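Local coordinates for succinate-semialdehyde dehydrogenase (NAD(P)(+)) (Marinobacter aquaeolei, PDB 3RH9), which probably oxidises succinate semialdehyde to succinate, using NAD(+) or a related nicotinamide cofactor, at residues A53-G58 with K219-H224. Sequence-based numbering, arbitrary orientation.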
ATOM      1  N   ALA A  53      11.875  18.119  16.167  1.00 19.88           N
ATOM      2  CA  ALA A  53      12.549  17.485  17.302  1.00 19.94           C
ATOM      3  C   ALA A  53      11.987  16.092  17.544  1.00 18.58           C
ATOM      4  O   ALA A  53      12.736  15.131  17.737  1.00 17.75           O
ATOM      5  CB  ALA A  53      12.407  18.332  18.561  1.00 19.36           C
ATOM      6  N   ALA A  54      10.659  15.998  17.551  1.00 18.06           N
ATOM      7  CA  ALA A  54       9.976  14.714  17.682  1.00 17.19           C
ATOM      8  C   ALA A  54      10.588  13.679  16.750  1.00 17.20           C
ATOM      9  O   ALA A  54      10.868  12.548  17.162  1.00 15.83           O
ATOM     10  CB  ALA A  54       8.494  14.868  17.385  1.00 16.93           C
ATOM     11  N   VAL A  55      10.779  14.075  15.488  1.00 17.35           N
ATOM     12  CA  VAL A  55      11.318  13.184  14.471  1.00 16.20           C
ATOM     13  C   VAL A  55      12.782  12.846  14.758  1.00 16.77           C
ATOM     14  O   VAL A  55      13.175  11.688  14.688  1.00 15.74           O
ATOM     15  CB  VAL A  55      11.170  13.767  13.056  1.00 15.16           C
ATOM     16  CG1 VAL A  55      11.732  12.808  12.037  1.00 15.21           C
ATOM     17  CG2 VAL A  55       9.713  14.039  12.749  1.00 15.38           C
ATOM     18  N   GLU A  56      13.583  13.853  15.092  1.00 17.69           N
ATOM     19  CA  GLU A  56      14.987  13.608  15.394  1.00 18.37           C
ATOM     20  C   GLU A  56      15.113  12.604  16.538  1.00 17.11           C
ATOM     21  O   GLU A  56      16.000  11.746  16.520  1.00 16.49           O
ATOM     22  CB  GLU A  56      15.719  14.900  15.735  1.00 18.02           C
ATOM     23  CG  GLU A  56      15.713  15.925  14.619  1.00 21.77           C
ATOM     24  CD  GLU A  56      16.093  17.340  15.101  1.00 29.28           C
ATOM     25  OE1 GLU A  56      16.037  17.613  16.336  1.00 27.25           O
ATOM     26  OE2 GLU A  56      16.450  18.182  14.236  1.00 31.43           O
ATOM     27  N   ALA A  57      14.217  12.705  17.516  1.00 15.66           N
ATOM     28  CA  ALA A  57      14.239  11.802  18.654  1.00 14.75           C
ATOM     29  C   ALA A  57      13.954  10.398  18.177  1.00 16.09           C
ATOM     30  O   ALA A  57      14.682   9.450  18.506  1.00 16.69           O
ATOM     31  CB  ALA A  57      13.212  12.211  19.676  1.00 16.25           C
ATOM     32  N   GLY A  58      12.889  10.273  17.396  1.00 14.66           N
ATOM     33  CA  GLY A  58      12.488   8.997  16.869  1.00 14.26           C
ATOM     34  C   GLY A  58      13.585   8.379  16.047  1.00 14.09           C
ATOM     35  O   GLY A  58      13.832   7.180  16.132  1.00 13.64           O
ATOM     36  N   LYS A 219       2.562  19.264   8.007  1.00 15.96           N
ATOM     37  CA  LYS A 219       3.505  19.644   6.978  1.00 16.31           C
ATOM     38  C   LYS A 219       4.895  19.053   7.213  1.00 18.80           C
ATOM     39  O   LYS A 219       5.564  18.652   6.267  1.00 19.65           O
ATOM     40  CB  LYS A 219       3.571  21.163   6.852  1.00 19.03           C
ATOM     41  CG  LYS A 219       4.644  21.657   5.897  1.00 22.74           C
ATOM     42  CD  LYS A 219       4.406  23.104   5.499  1.00 27.26           C
ATOM     43  CE  LYS A 219       5.606  23.688   4.762  1.00 30.39           C
ATOM     44  NZ  LYS A 219       6.816  23.745   5.627  1.00 31.07           N
ATOM     45  N   VAL A 220       5.335  19.008   8.466  1.00 17.73           N
ATOM     46  CA  VAL A 220       6.633  18.432   8.805  1.00 17.12           C
ATOM     47  C   VAL A 220       6.670  16.932   8.513  1.00 16.64           C
ATOM     48  O   VAL A 220       7.598  16.431   7.863  1.00 16.14           O
ATOM     49  CB  VAL A 220       6.978  18.694  10.283  1.00 18.15           C
ATOM     50  CG1 VAL A 220       8.257  17.970  10.698  1.00 15.81           C
ATOM     51  CG2 VAL A 220       7.085  20.185  10.524  1.00 18.80           C
ATOM     52  N   LEU A 221       5.635  16.232   8.980  1.00 17.18           N
ATOM     53  CA  LEU A 221       5.458  14.786   8.765  1.00 15.77           C
ATOM     54  C   LEU A 221       5.412  14.354   7.277  1.00 15.04           C
ATOM     55  O   LEU A 221       5.911  13.285   6.927  1.00 13.69           O
ATOM     56  CB  LEU A 221       4.216  14.291   9.538  1.00 15.10           C
ATOM     57  CG  LEU A 221       4.422  13.760  10.968  1.00 14.81           C
ATOM     58  CD1 LEU A 221       5.694  14.282  11.589  1.00 15.39           C
ATOM     59  CD2 LEU A 221       3.234  14.014  11.890  1.00 13.37           C
ATOM     60  N   CYS A 222       4.819  15.181   6.415  1.00 15.45           N
ATOM     61  CA  CYS A 222       4.823  14.928   4.969  1.00 14.86           C
ATOM     62  C   CYS A 222       6.179  15.193   4.324  1.00 15.12           C
ATOM     63  O   CYS A 222       6.598  14.465   3.438  1.00 13.88           O
ATOM     64  CB  CYS A 222       3.772  15.781   4.254  1.00 13.50           C
ATOM     65  SG  CYS A 222       2.075  15.275   4.593  1.00 16.33           S
ATOM     66  N   GLU A 223       6.855  16.249   4.762  1.00 16.81           N
ATOM     67  CA  GLU A 223       8.055  16.720   4.084  1.00 17.21           C
ATOM     68  C   GLU A 223       9.296  16.014   4.563  1.00 17.42           C
ATOM     69  O   GLU A 223      10.273  15.919   3.843  1.00 19.32           O
ATOM     70  CB  GLU A 223       8.240  18.214   4.292  1.00 18.33           C
ATOM     71  CG  GLU A 223       7.254  19.055   3.518  1.00 21.94           C
ATOM     72  CD  GLU A 223       7.479  20.553   3.718  1.00 28.66           C
ATOM     73  OE1 GLU A 223       8.453  20.937   4.412  1.00 27.02           O
ATOM     74  OE2 GLU A 223       6.675  21.346   3.178  1.00 32.20           O
ATOM     75  N   HIS A 224       9.274  15.526   5.789  1.00 17.34           N
ATOM     76  CA  HIS A 224      10.502  15.023   6.365  1.00 17.16           C
ATOM     77  C   HIS A 224      10.939  13.710   5.740  1.00 17.02           C
ATOM     78  O   HIS A 224      10.136  12.803   5.591  1.00 16.41           O
ATOM     79  CB  HIS A 224      10.407  14.889   7.889  1.00 16.91           C
ATOM     80  CG  HIS A 224      11.744  14.938   8.562  1.00 17.39           C
ATOM     81  ND1 HIS A 224      12.218  16.065   9.195  1.00 18.96           N
ATOM     82  CD2 HIS A 224      12.735  14.020   8.639  1.00 16.61           C
ATOM     83  CE1 HIS A 224      13.429  15.828   9.668  1.00 19.72           C
ATOM     84  NE2 HIS A 224      13.765  14.593   9.346  1.00 18.54           N
TER
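Val-55 of helix 48-61 faces the C-terminal end of helix 214-223, and its CA lies 8.3 Å from the CA of Leu-221, the closest pair of CA atoms between 53-58 and 219-224. Val-55 carries the contact with its two methyl groups, each on a different partner. CG1 lies over one face of the His-224 imidazole in a CH-pi contact. Val-55 CG1 is 3.9 Å from the centroid of the His-224 ring and 17° off the ring normal. The methyl is displaced toward the rim, on the side of CD2 and NE2, and Val-55 CG1 to His-224 CD2 is the closest pair at 3.7 Å. Val-55 chi1 is -180°, which places CG1 anti to the backbone N and CG2 beside it. Val-55 CG2 meets Leu-221 CD1 at 4.2 Å. The CB of Leu-221 does not point at helix 48-61, but its CD1 branch reaches back to Val-55.

His-224 is the first residue to leave helical geometry after helix 214-223. His-224 N still bonds to Val-220 O at 2.8 Å, which ties this residue to the last turn. Its chi1 carries the ring over toward Val-55, and chi2 near 102° turns a face to the methyl.

Val-220 also touches Val-51 and Val-52, earlier on helix 48-61, and Leu-221 touches Val-51. Val-55 also touches Val-179 of strand 178-181, so the contact joins the two helices beside the largely parallel sheet of the Rossmann-like cofactor-binding domain. Two methyl groups against an imidazole face and a leucine branch make this an apolar contact, presumably held mainly by van der Waals and CH-pi attraction. The CH-pi geometry uses the flat face of His-224 and does not depend on its ring nitrogens acting as donors or acceptors toward Val-55.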